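Local coordinates for protein ftsY (Mycoplasma mycoides, PDB 1ZU4) that is an SRP receptor of the FtsY type, here as its NG domain, which joins a helical bundle to a domain of the P-loop NTPase clan, at residues Asn106-Val111 / Glu230-Ile235; Thr120-Met125 / Leu194-Thr199; Asp175-Val180 / Leu213-Lys218. All coordinates share one frame; numbering follows the deposited sequence.

The three contacts illustrate how one alpha/beta domain changes its chemistry from the middle of its sheet outward. Contact 1 pairs two central parallel strands, 106-111 and 230-236, through backbone hydrogen bonds, with mostly apolar side chains on both faces and one buried glutamate. Contact 2 lies next to it and is equally buried, yet no hydrogen bond crosses it: helix 118-131 meets strand 194-198, the other neighbour of strand 106-111, through leucine and methionine carbons. Contact 3 joins helices 176-189 and 206-221 and is only partly buried. A salt bridge marks its outer side, while Met-216 faces inward, touching Met-109 of contact 1 and Ile-197 of contact 2.

Contact 1 (Asn106-Val111 / Glu230-Ile235); sequences NIFMLV and EVLLVI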
ATOM      1  N   ASN A 106     -13.641 -14.106   4.497  1.00 16.21           N
ATOM      2  CA  ASN A 106     -12.644 -13.447   3.670  1.00 15.51           C
ATOM      3  C   ASN A 106     -11.279 -13.807   4.254  1.00 14.59           C
ATOM      4  O   ASN A 106     -11.099 -13.847   5.465  1.00 15.73           O
ATOM      5  CB  ASN A 106     -12.872 -11.915   3.682  1.00 15.08           C
ATOM      6  CG  ASN A 106     -14.235 -11.535   3.150  1.00 14.81           C
ATOM      7  OD1 ASN A 106     -14.459 -11.587   1.944  1.00 17.72           O
ATOM      8  ND2 ASN A 106     -15.180 -11.250   4.057  1.00 14.19           N
ATOM      9  N   ILE A 107     -10.307 -14.083   3.396  1.00 14.81           N
ATOM     10  CA  ILE A 107      -8.987 -14.446   3.884  1.00 14.29           C
ATOM     11  C   ILE A 107      -7.921 -13.616   3.165  1.00 13.39           C
ATOM     12  O   ILE A 107      -7.784 -13.720   1.960  1.00 13.41           O
ATOM     13  CB  ILE A 107      -8.710 -15.973   3.718  1.00 14.73           C
ATOM     14  CG1 ILE A 107      -9.812 -16.816   4.382  1.00 15.04           C
ATOM     15  CG2 ILE A 107      -7.374 -16.285   4.310  1.00 15.24           C
ATOM     16  CD1 ILE A 107      -9.701 -18.382   4.170  1.00 19.88           C
ATOM     17  N   PHE A 108      -7.157 -12.825   3.921  1.00 13.21           N
ATOM     18  CA  PHE A 108      -6.122 -11.975   3.348  1.00 14.15           C
ATOM     19  C   PHE A 108      -4.786 -12.365   3.933  1.00 14.11           C
ATOM     20  O   PHE A 108      -4.656 -12.500   5.169  1.00 14.70           O
ATOM     21  CB  PHE A 108      -6.321 -10.499   3.724  1.00 14.26           C
ATOM     22  CG  PHE A 108      -7.579  -9.893   3.235  1.00 13.80           C
ATOM     23  CD1 PHE A 108      -7.964  -8.658   3.733  1.00 11.02           C
ATOM     24  CD2 PHE A 108      -8.390 -10.543   2.279  1.00 11.83           C
ATOM     25  CE1 PHE A 108      -9.155  -8.067   3.292  1.00 15.54           C
ATOM     26  CE2 PHE A 108      -9.570  -9.968   1.824  1.00 12.53           C
ATOM     27  CZ  PHE A 108      -9.942  -8.732   2.281  1.00 14.66           C
ATOM     28  N   MET A 109      -3.784 -12.523   3.084  1.00 13.66           N
ATOM     29  CA  MET A 109      -2.407 -12.655   3.611  1.00 16.36           C
ATOM     30  C   MET A 109      -1.613 -11.370   3.535  1.00 16.33           C
ATOM     31  O   MET A 109      -1.733 -10.641   2.600  1.00 18.76           O
ATOM     32  CB  MET A 109      -1.645 -13.701   2.824  1.00 16.34           C
ATOM     33  CG  MET A 109      -2.350 -15.016   2.717  1.00 20.48           C
ATOM     34  SD  MET A 109      -1.261 -16.120   1.852  1.00 30.84           S
ATOM     35  CE  MET A 109      -1.884 -17.684   2.515  1.00 27.42           C
ATOM     36  N   LEU A 110      -0.768 -11.103   4.502  1.00 16.29           N
ATOM     37  CA  LEU A 110       0.127  -9.986   4.386  1.00 16.74           C
ATOM     38  C   LEU A 110       1.524 -10.551   4.149  1.00 16.46           C
ATOM     39  O   LEU A 110       1.907 -11.548   4.768  1.00 16.22           O
ATOM     40  CB  LEU A 110       0.099  -9.123   5.617  1.00 16.73           C
ATOM     41  CG  LEU A 110      -1.070  -8.156   5.911  1.00 19.99           C
ATOM     42  CD1 LEU A 110      -0.726  -6.825   5.432  1.00 23.04           C
ATOM     43  CD2 LEU A 110      -2.447  -8.580   5.414  1.00 20.11           C
ATOM     44  N   VAL A 111       2.217  -9.986   3.165  1.00 16.63           N
ATOM     45  CA  VAL A 111       3.545 -10.500   2.761  1.00 18.59           C
ATOM     46  C   VAL A 111       4.523  -9.355   2.592  1.00 19.65           C
ATOM     47  O   VAL A 111       4.129  -8.192   2.594  1.00 20.04           O
ATOM     48  CB  VAL A 111       3.505 -11.310   1.439  1.00 17.65           C
ATOM     49  CG1 VAL A 111       2.605 -12.534   1.566  1.00 17.88           C
ATOM     50  CG2 VAL A 111       3.118 -10.410   0.222  1.00 16.59           C
ATOM     51  N   GLU A 230      -7.047 -11.818  -0.946  1.00 15.29           N
ATOM     52  CA  GLU A 230      -5.989 -10.851  -1.207  1.00 16.13           C
ATOM     53  C   GLU A 230      -4.674 -11.374  -0.639  1.00 16.26           C
ATOM     54  O   GLU A 230      -4.657 -12.074   0.378  1.00 13.96           O
ATOM     55  CB  GLU A 230      -6.324  -9.485  -0.531  1.00 18.95           C
ATOM     56  CG  GLU A 230      -7.662  -8.816  -1.061  1.00 18.23           C
ATOM     57  CD  GLU A 230      -7.523  -8.210  -2.434  1.00 19.15           C
ATOM     58  OE1 GLU A 230      -6.383  -8.009  -2.938  1.00 17.30           O
ATOM     59  OE2 GLU A 230      -8.593  -7.898  -3.017  1.00 19.95           O
ATOM     60  N   VAL A 231      -3.584 -10.971  -1.287  1.00 14.43           N
ATOM     61  CA  VAL A 231      -2.219 -11.209  -0.845  1.00 13.55           C
ATOM     62  C   VAL A 231      -1.584  -9.820  -0.902  1.00 14.32           C
ATOM     63  O   VAL A 231      -1.317  -9.278  -1.986  1.00 13.77           O
ATOM     64  CB  VAL A 231      -1.475 -12.253  -1.798  1.00 14.30           C
ATOM     65  CG1 VAL A 231      -0.033 -12.502  -1.340  1.00 12.86           C
ATOM     66  CG2 VAL A 231      -2.220 -13.584  -1.844  1.00 12.47           C
ATOM     67  N   LEU A 232      -1.377  -9.226   0.271  1.00 13.76           N
ATOM     68  CA  LEU A 232      -1.082  -7.824   0.319  1.00 14.47           C
ATOM     69  C   LEU A 232       0.376  -7.579   0.713  1.00 14.40           C
ATOM     70  O   LEU A 232       0.838  -7.984   1.777  1.00 14.12           O
ATOM     71  CB  LEU A 232      -2.082  -7.073   1.224  1.00 14.58           C
ATOM     72  CG  LEU A 232      -3.571  -7.131   0.799  1.00 15.58           C
ATOM     73  CD1 LEU A 232      -4.474  -6.645   1.921  1.00 16.30           C
ATOM     74  CD2 LEU A 232      -3.869  -6.333  -0.483  1.00 16.79           C
ATOM     75  N   LEU A 233       1.097  -6.936  -0.198  1.00 14.53           N
ATOM     76  CA  LEU A 233       2.492  -6.547   0.019  1.00 14.54           C
ATOM     77  C   LEU A 233       2.672  -5.161   0.674  1.00 13.98           C
ATOM     78  O   LEU A 233       2.082  -4.181   0.247  1.00 16.05           O
ATOM     79  CB  LEU A 233       3.206  -6.604  -1.348  1.00 14.96           C
ATOM     80  CG  LEU A 233       4.713  -6.300  -1.418  1.00 16.13           C
ATOM     81  CD1 LEU A 233       5.417  -7.297  -0.573  1.00 17.24           C
ATOM     82  CD2 LEU A 233       5.237  -6.322  -2.895  1.00 19.95           C
ATOM     83  N   VAL A 234       3.518  -5.050   1.693  1.00 15.12           N
ATOM     84  CA  VAL A 234       3.698  -3.791   2.403  1.00 14.06           C
ATOM     85  C   VAL A 234       4.912  -3.094   1.811  1.00 14.80           C
ATOM     86  O   VAL A 234       5.997  -3.658   1.690  1.00 14.69           O
ATOM     87  CB  VAL A 234       3.848  -3.964   3.946  1.00 15.42           C
ATOM     88  CG1 VAL A 234       4.151  -2.630   4.624  1.00 14.05           C
ATOM     89  CG2 VAL A 234       2.570  -4.523   4.560  1.00 18.00           C
ATOM     90  N   ILE A 235       4.714  -1.863   1.404  1.00 14.99           N
ATOM     91  CA  ILE A 235       5.845  -1.075   1.000  1.00 16.65           C
ATOM     92  C   ILE A 235       5.872   0.102   1.919  1.00 16.18           C
ATOM     93  O   ILE A 235       4.879   0.819   2.010  1.00 17.18           O
ATOM     94  CB  ILE A 235       5.691  -0.567  -0.460  1.00 16.15           C
ATOM     95  CG1 ILE A 235       5.609  -1.763  -1.427  1.00 16.32           C
ATOM     96  CG2 ILE A 235       6.858   0.327  -0.791  1.00 18.54           C
ATOM     97  CD1 ILE A 235       5.327  -1.372  -2.879  1.00 17.43           C
TER
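Phe-108 and Glu-230 stand side by side on neighbouring parallel strands, CG of the glutamate over one face of the ring and CB packed beside ring atom CD2. This CG sits 4.0 Å from the centroid of the Phe-108 ring, a CH-pi contact. The bend at chi2 (-75°) turns the carboxylate away from the ring, with the two planes nearly perpendicular, to partners beyond these strands: Ser-257 and Lys-285 at OE1, and the backbone N of Asp-99 at OE2. A buried acid is thus satisfied while its methylene groups serve as packing. From here the backbones are tightly stitched. Met-109 N donates to Glu-230 O at 2.9 Å, Leu-232 N to Met-109 O at 2.7 Å and almost straight (173°), and Val-111 N to Leu-232 O at 2.8 Å. This ladder belongs to the central parallel sheet of a P-loop NTPase fold, and strands 106-111 and 230-236 are neighbours in its middle. Side chains alternate between its faces. Phe-108, Leu-110 and Leu-232 turn to helix 118-131, whereas Val-111 and Leu-233 meet helix 241-250 on the other face. There Val-111 CG1 touches Val-231 CG1 at 3.9 Å, and Val-111 CG2 lies 4.0 Å from Leu-233 CD1. Toward Val-234 the pairing is looser: its N reaches Val-111 O only through a weak bond of 3.3 Å. At the start, Ile-107 O to Glu-230 N (3.6 Å) is too long to count as a bond, although Ile-107 still pairs with His-229 through the backbone. Asn-106 there binds Asp-193, on the side of strand 194-198.

Contact 2 (Thr120-Met125 / Leu194-Thr199); sequences TSLAKM and LLLIDT
Leu-196 projects from its strand toward the helix and slides past Leu-122, which comes the opposite way, so that each leucine lies along the flank of the other. The course of Leu-196 can be traced atom by atom. Its CB is met by both CD1 and CG of Leu-122, CD1 at 3.9 Å. With chi1 at -70° the chain then leans to the side of its own backbone N, and CG divides the two methyl groups between different surroundings. CD1 goes to the helix backbone itself, 3.7 Å from Leu-122 O and 3.9 Å from Met-125 C, with Met-125 CB also near, at 4.1 Å; it therefore rests against a helix turn rather than against side-chain tips alone. CD2 turns instead to Phe-108, between its CB and ring atom CD1. Leu-122 answers with CG anti to its backbone N (chi1 -179°), which points the branch at the strand, where CD1 meets its backbone: Asp-198 N is 3.6 Å away and Ile-197 C 3.7 Å. The same methyl group touches Asp-198 CB. Asp-198 follows toward the C-terminal side, its side chain about 5 Å from a bound sulfate, and touches Lys-118 and Thr-119 of the probable Walker A motif; its place is consistent with the Walker B aspartate of P-loop proteins. The helix runs almost exactly antiparallel to the strand, 175° between their directions. Strand 194-198 is flanked in the sheet by strands 106-111 and 136-140, and helix 146-156 adds Leu-152 beside Leu-122 and Asp-198.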
ATOM      1  N   THR A 120       2.435  -4.436  12.144  1.00 20.96           N
ATOM      2  CA  THR A 120       1.715  -3.183  12.377  1.00 20.98           C
ATOM      3  C   THR A 120       0.524  -3.034  11.415  1.00 19.84           C
ATOM      4  O   THR A 120      -0.589  -2.774  11.836  1.00 19.56           O
ATOM      5  CB  THR A 120       2.694  -1.964  12.253  1.00 21.42           C
ATOM      6  OG1 THR A 120       3.555  -1.952  13.393  1.00 25.06           O
ATOM      7  CG2 THR A 120       1.965  -0.629  12.173  1.00 22.05           C
ATOM      8  N   SER A 121       0.774  -3.236  10.117  1.00 18.29           N
ATOM      9  CA  SER A 121      -0.250  -3.035   9.103  1.00 17.61           C
ATOM     10  C   SER A 121      -1.356  -4.051   9.274  1.00 16.75           C
ATOM     11  O   SER A 121      -2.519  -3.752   9.088  1.00 14.81           O
ATOM     12  CB  SER A 121       0.338  -3.178   7.682  1.00 17.27           C
ATOM     13  OG  SER A 121       1.197  -2.136   7.373  1.00 19.16           O
ATOM     14  N   LEU A 122      -0.994  -5.268   9.640  1.00 17.02           N
ATOM     15  CA  LEU A 122      -2.004  -6.292   9.784  1.00 17.08           C
ATOM     16  C   LEU A 122      -2.925  -5.971  10.974  1.00 17.41           C
ATOM     17  O   LEU A 122      -4.143  -6.146  10.900  1.00 17.33           O
ATOM     18  CB  LEU A 122      -1.318  -7.642   9.960  1.00 19.35           C
ATOM     19  CG  LEU A 122      -2.235  -8.828  10.100  1.00 18.76           C
ATOM     20  CD1 LEU A 122      -1.678 -10.061   9.423  1.00 19.56           C
ATOM     21  CD2 LEU A 122      -2.391  -9.027  11.578  1.00 19.61           C
ATOM     22  N   ALA A 123      -2.336  -5.474  12.058  1.00 16.94           N
ATOM     23  CA  ALA A 123      -3.090  -4.978  13.223  1.00 17.41           C
ATOM     24  C   ALA A 123      -4.065  -3.841  12.860  1.00 16.88           C
ATOM     25  O   ALA A 123      -5.204  -3.836  13.324  1.00 17.46           O
ATOM     26  CB  ALA A 123      -2.122  -4.512  14.311  1.00 16.99           C
ATOM     27  N   LYS A 124      -3.615  -2.906  12.015  1.00 16.85           N
ATOM     28  CA  LYS A 124      -4.415  -1.784  11.571  1.00 16.89           C
ATOM     29  C   LYS A 124      -5.541  -2.265  10.680  1.00 16.99           C
ATOM     30  O   LYS A 124      -6.640  -1.761  10.782  1.00 15.63           O
ATOM     31  CB  LYS A 124      -3.569  -0.732  10.863  1.00 18.26           C
ATOM     32  CG  LYS A 124      -2.657  -0.001  11.872  1.00 20.62           C
ATOM     33  CD  LYS A 124      -1.862   1.080  11.250  1.00 27.32           C
ATOM     34  CE  LYS A 124      -0.908   1.674  12.306  1.00 28.96           C
ATOM     35  NZ  LYS A 124      -0.466   3.043  11.913  1.00 30.09           N
ATOM     36  N   MET A 125      -5.260  -3.265   9.844  1.00 16.65           N
ATOM     37  CA  MET A 125      -6.289  -3.855   9.032  1.00 18.10           C
ATOM     38  C   MET A 125      -7.344  -4.595   9.830  1.00 16.86           C
ATOM     39  O   MET A 125      -8.517  -4.511   9.486  1.00 17.91           O
ATOM     40  CB  MET A 125      -5.690  -4.755   7.986  1.00 19.46           C
ATOM     41  CG  MET A 125      -5.342  -3.997   6.701  1.00 24.50           C
ATOM     42  SD  MET A 125      -5.087  -5.272   5.514  1.00 34.10           S
ATOM     43  CE  MET A 125      -6.658  -5.396   4.691  1.00 27.16           C
ATOM     44  N   LEU A 194     -13.413 -12.376   8.762  1.00 15.95           N
ATOM     45  CA  LEU A 194     -12.114 -12.139   8.142  1.00 15.08           C
ATOM     46  C   LEU A 194     -11.028 -12.843   8.909  1.00 15.02           C
ATOM     47  O   LEU A 194     -11.008 -12.841  10.142  1.00 14.11           O
ATOM     48  CB  LEU A 194     -11.826 -10.640   8.067  1.00 16.49           C
ATOM     49  CG  LEU A 194     -10.418 -10.117   7.751  1.00 15.27           C
ATOM     50  CD1 LEU A 194     -10.130 -10.379   6.298  1.00 16.11           C
ATOM     51  CD2 LEU A 194     -10.307  -8.600   8.090  1.00 14.80           C
ATOM     52  N   LEU A 195     -10.145 -13.483   8.146  1.00 13.90           N
ATOM     53  CA  LEU A 195      -8.941 -14.089   8.685  1.00 14.13           C
ATOM     54  C   LEU A 195      -7.770 -13.332   8.063  1.00 13.34           C
ATOM     55  O   LEU A 195      -7.638 -13.326   6.860  1.00 13.24           O
ATOM     56  CB  LEU A 195      -8.830 -15.580   8.289  1.00 13.78           C
ATOM     57  CG  LEU A 195      -7.535 -16.316   8.722  1.00 13.54           C
ATOM     58  CD1 LEU A 195      -7.249 -16.129  10.204  1.00 13.97           C
ATOM     59  CD2 LEU A 195      -7.674 -17.786   8.374  1.00 15.74           C
ATOM     60  N   LEU A 196      -6.928 -12.739   8.891  1.00 12.66           N
ATOM     61  CA  LEU A 196      -5.711 -12.094   8.409  1.00 12.60           C
ATOM     62  C   LEU A 196      -4.543 -12.959   8.770  1.00 13.86           C
ATOM     63  O   LEU A 196      -4.419 -13.367   9.923  1.00 15.14           O
ATOM     64  CB  LEU A 196      -5.556 -10.702   9.054  1.00 12.86           C
ATOM     65  CG  LEU A 196      -6.589  -9.664   8.560  1.00 12.22           C
ATOM     66  CD1 LEU A 196      -6.660  -8.464   9.510  1.00 15.39           C
ATOM     67  CD2 LEU A 196      -6.173  -9.160   7.232  1.00 16.47           C
ATOM     68  N   ILE A 197      -3.681 -13.245   7.777  1.00 13.89           N
ATOM     69  CA  ILE A 197      -2.522 -14.110   7.987  1.00 14.07           C
ATOM     70  C   ILE A 197      -1.200 -13.378   7.835  1.00 15.19           C
ATOM     71  O   ILE A 197      -0.850 -12.885   6.759  1.00 16.57           O
ATOM     72  CB  ILE A 197      -2.524 -15.291   7.012  1.00 13.39           C
ATOM     73  CG1 ILE A 197      -3.860 -16.016   7.130  1.00 11.82           C
ATOM     74  CG2 ILE A 197      -1.257 -16.196   7.230  1.00 13.29           C
ATOM     75  CD1 ILE A 197      -4.112 -17.002   6.107  1.00 10.40           C
ATOM     76  N   ASP A 198      -0.447 -13.369   8.917  1.00 14.60           N
ATOM     77  CA  ASP A 198       0.865 -12.825   8.929  1.00 16.45           C
ATOM     78  C   ASP A 198       1.818 -13.877   8.399  1.00 16.92           C
ATOM     79  O   ASP A 198       1.679 -15.054   8.693  1.00 16.55           O
ATOM     80  CB  ASP A 198       1.244 -12.471  10.366  1.00 15.96           C
ATOM     81  CG  ASP A 198       2.474 -11.587  10.451  1.00 19.57           C
ATOM     82  OD1 ASP A 198       2.888 -11.333  11.613  1.00 21.27           O
ATOM     83  OD2 ASP A 198       2.994 -11.138   9.378  1.00 19.71           O
ATOM     84  N   THR A 199       2.806 -13.439   7.632  1.00 19.13           N
ATOM     85  CA  THR A 199       3.815 -14.346   7.075  1.00 21.87           C
ATOM     86  C   THR A 199       5.206 -13.781   7.275  1.00 24.11           C
ATOM     87  O   THR A 199       5.407 -12.550   7.398  1.00 24.25           O
ATOM     88  CB  THR A 199       3.561 -14.605   5.522  1.00 22.34           C
ATOM     89  OG1 THR A 199       3.705 -13.376   4.781  1.00 21.64           O
ATOM     90  CG2 THR A 199       2.179 -15.130   5.284  1.00 19.81           C
TER

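Contact 3 (Asp175-Val180 / Leu213-Lys218); sequences DPASVV and LEKMNK
The carbonyl O of Asp-175, the residue whose side chain crosses to Lys-215, is gripped by two donors of Ser-178, OG at 2.7 Å and N at 3.0 Å. Asp-175 is the N-cap of helix 176-189, and its carboxylate works twice. OD1 accepts from Ala-177 N at 3.0 Å, met from above the carboxylate plane. OD2 forms a salt bridge with Lys-215 NZ, also 3.0 Å, which arrives on the syn side, the two side chains meeting tip to tip. CG of the aspartate lies anti to its backbone N (chi1 -173°), which brings OD1 back to the amide of Ala-177 at the start of the helix. The helix end and the lysine would both favour a charged aspartate, although Glu-212 lies close enough to oppose them. This is helix-to-helix packing in a layered alpha/beta domain: helices 176-189 and 206-221, which precede and follow strand 194-198 in the chain, run nearly parallel at 19°. Ala-177, the small residue where the backbones come nearest, lets its CB touch Lys-215 CB at 3.8 Å. Deeper in, the extended Met-216 side chain reaches along the first turn. Its CG meets Val-180 CG2 at 3.7 Å, the two side chains crossing at about a right angle. The methyl CE ends against Pro-176 CB at 3.4 Å, closer than usual for two carbons, and Met-216 also touches Ala-141 in a neighbouring loop.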
ATOM      1  N   ASP A 175       6.109 -24.737  12.467  1.00 25.44           N
ATOM      2  CA  ASP A 175       5.729 -24.660  11.057  1.00 23.59           C
ATOM      3  C   ASP A 175       4.589 -23.645  10.971  1.00 22.73           C
ATOM      4  O   ASP A 175       3.560 -23.793  11.671  1.00 21.99           O
ATOM      5  CB  ASP A 175       5.273 -26.013  10.525  1.00 23.93           C
ATOM      6  CG  ASP A 175       5.026 -26.017   8.998  1.00 25.32           C
ATOM      7  OD1 ASP A 175       4.844 -24.954   8.417  1.00 28.08           O
ATOM      8  OD2 ASP A 175       4.994 -27.108   8.364  1.00 26.18           O
ATOM      9  N   PRO A 176       4.793 -22.578  10.160  1.00 20.77           N
ATOM     10  CA  PRO A 176       3.768 -21.568   9.890  1.00 19.02           C
ATOM     11  C   PRO A 176       2.401 -22.138   9.482  1.00 17.96           C
ATOM     12  O   PRO A 176       1.368 -21.597   9.912  1.00 16.83           O
ATOM     13  CB  PRO A 176       4.379 -20.759   8.743  1.00 19.51           C
ATOM     14  CG  PRO A 176       5.897 -20.871   8.965  1.00 20.67           C
ATOM     15  CD  PRO A 176       6.064 -22.289   9.458  1.00 20.76           C
ATOM     16  N   ALA A 177       2.378 -23.193   8.655  1.00 15.61           N
ATOM     17  CA  ALA A 177       1.110 -23.775   8.242  1.00 15.19           C
ATOM     18  C   ALA A 177       0.345 -24.320   9.402  1.00 15.00           C
ATOM     19  O   ALA A 177      -0.859 -24.422   9.308  1.00 16.40           O
ATOM     20  CB  ALA A 177       1.283 -24.878   7.172  1.00 14.72           C
ATOM     21  N   SER A 178       1.010 -24.710  10.491  1.00 14.45           N
ATOM     22  CA  SER A 178       0.221 -25.297  11.591  1.00 16.41           C
ATOM     23  C   SER A 178      -0.612 -24.219  12.279  1.00 16.01           C
ATOM     24  O   SER A 178      -1.726 -24.476  12.698  1.00 16.86           O
ATOM     25  CB  SER A 178       1.088 -26.075  12.577  1.00 15.78           C
ATOM     26  OG  SER A 178       1.958 -25.189  13.263  1.00 17.81           O
ATOM     27  N   VAL A 179      -0.091 -23.002  12.358  1.00 16.89           N
ATOM     28  CA  VAL A 179      -0.883 -21.878  12.902  1.00 16.53           C
ATOM     29  C   VAL A 179      -2.089 -21.600  11.967  1.00 16.37           C
ATOM     30  O   VAL A 179      -3.214 -21.398  12.419  1.00 17.14           O
ATOM     31  CB  VAL A 179      -0.015 -20.628  13.009  1.00 15.89           C
ATOM     32  CG1 VAL A 179      -0.817 -19.438  13.560  1.00 15.19           C
ATOM     33  CG2 VAL A 179       1.294 -20.926  13.850  1.00 17.66           C
ATOM     34  N   VAL A 180      -1.844 -21.634  10.666  1.00 16.42           N
ATOM     35  CA  VAL A 180      -2.936 -21.451   9.676  1.00 16.70           C
ATOM     36  C   VAL A 180      -3.942 -22.579   9.812  1.00 16.69           C
ATOM     37  O   VAL A 180      -5.133 -22.324   9.873  1.00 18.56           O
ATOM     38  CB  VAL A 180      -2.375 -21.251   8.286  1.00 15.61           C
ATOM     39  CG1 VAL A 180      -3.475 -21.318   7.204  1.00 16.87           C
ATOM     40  CG2 VAL A 180      -1.611 -19.918   8.255  1.00 15.23           C
ATOM     41  N   LEU A 213       3.852 -20.904   1.746  1.00 19.66           N
ATOM     42  CA  LEU A 213       2.672 -20.219   1.183  1.00 19.18           C
ATOM     43  C   LEU A 213       1.774 -21.223   0.494  1.00 19.26           C
ATOM     44  O   LEU A 213       0.560 -21.103   0.538  1.00 18.19           O
ATOM     45  CB  LEU A 213       3.090 -19.142   0.180  1.00 19.83           C
ATOM     46  CG  LEU A 213       3.790 -17.871   0.741  1.00 21.15           C
ATOM     47  CD1 LEU A 213       4.159 -16.932  -0.361  1.00 22.59           C
ATOM     48  CD2 LEU A 213       2.860 -17.168   1.728  1.00 22.67           C
ATOM     49  N   GLU A 214       2.362 -22.227  -0.162  1.00 19.48           N
ATOM     50  CA  GLU A 214       1.543 -23.195  -0.851  1.00 19.82           C
ATOM     51  C   GLU A 214       0.862 -24.136   0.177  1.00 18.81           C
ATOM     52  O   GLU A 214      -0.340 -24.436   0.060  1.00 17.44           O
ATOM     53  CB  GLU A 214       2.346 -23.901  -1.972  1.00 21.05           C
ATOM     54  CG  GLU A 214       1.613 -25.031  -2.657  1.00 25.40           C
ATOM     55  CD  GLU A 214       0.469 -24.582  -3.552  1.00 31.80           C
ATOM     56  OE1 GLU A 214       0.441 -23.391  -3.927  1.00 33.27           O
ATOM     57  OE2 GLU A 214      -0.421 -25.425  -3.873  1.00 33.99           O
ATOM     58  N   LYS A 215       1.588 -24.569   1.207  1.00 18.08           N
ATOM     59  CA  LYS A 215       0.911 -25.286   2.310  1.00 18.78           C
ATOM     60  C   LYS A 215      -0.281 -24.509   2.844  1.00 18.57           C
ATOM     61  O   LYS A 215      -1.370 -25.066   3.029  1.00 19.27           O
ATOM     62  CB  LYS A 215       1.853 -25.583   3.473  1.00 18.90           C
ATOM     63  CG  LYS A 215       2.694 -26.755   3.287  1.00 17.43           C
ATOM     64  CD  LYS A 215       3.350 -27.168   4.591  1.00 20.43           C
ATOM     65  CE  LYS A 215       4.789 -26.707   4.661  1.00 25.81           C
ATOM     66  NZ  LYS A 215       5.605 -27.640   5.524  1.00 29.06           N
ATOM     67  N   MET A 216      -0.092 -23.216   3.061  1.00 18.83           N
ATOM     68  CA  MET A 216      -1.184 -22.375   3.609  1.00 18.42           C
ATOM     69  C   MET A 216      -2.384 -22.340   2.656  1.00 16.91           C
ATOM     70  O   MET A 216      -3.534 -22.509   3.062  1.00 18.71           O
ATOM     71  CB  MET A 216      -0.660 -20.967   3.879  1.00 16.36           C
ATOM     72  CG  MET A 216       0.184 -20.923   5.132  1.00 19.81           C
ATOM     73  SD  MET A 216       0.882 -19.298   5.329  1.00 20.14           S
ATOM     74  CE  MET A 216       1.975 -19.537   6.663  1.00 18.77           C
ATOM     75  N   ASN A 217      -2.104 -22.042   1.397  1.00 17.24           N
ATOM     76  CA  ASN A 217      -3.061 -22.054   0.327  1.00 17.59           C
ATOM     77  C   ASN A 217      -3.879 -23.344   0.293  1.00 17.60           C
ATOM     78  O   ASN A 217      -5.111 -23.314   0.191  1.00 18.18           O
ATOM     79  CB  ASN A 217      -2.294 -21.927  -0.971  1.00 17.17           C
ATOM     80  CG  ASN A 217      -1.884 -20.509  -1.277  1.00 20.23           C
ATOM     81  OD1 ASN A 217      -2.371 -19.539  -0.659  1.00 19.94           O
ATOM     82  ND2 ASN A 217      -0.984 -20.362  -2.271  1.00 24.36           N
ATOM     83  N   LYS A 218      -3.186 -24.470   0.383  1.00 17.43           N
ATOM     84  CA  LYS A 218      -3.836 -25.776   0.376  1.00 18.81           C
ATOM     85  C   LYS A 218      -4.769 -25.946   1.575  1.00 18.93           C
ATOM     86  O   LYS A 218      -5.878 -26.438   1.445  1.00 18.78           O
ATOM     87  CB  LYS A 218      -2.776 -26.889   0.298  1.00 20.18           C
ATOM     88  CG  LYS A 218      -2.098 -27.051  -1.128  1.00 21.29           C
ATOM     89  CD  LYS A 218      -3.228 -27.096  -2.215  1.00 27.02           C
ATOM     90  CE  LYS A 218      -2.942 -28.077  -3.357  1.00 31.78           C
ATOM     91  NZ  LYS A 218      -4.206 -28.454  -4.091  1.00 35.34           N
TER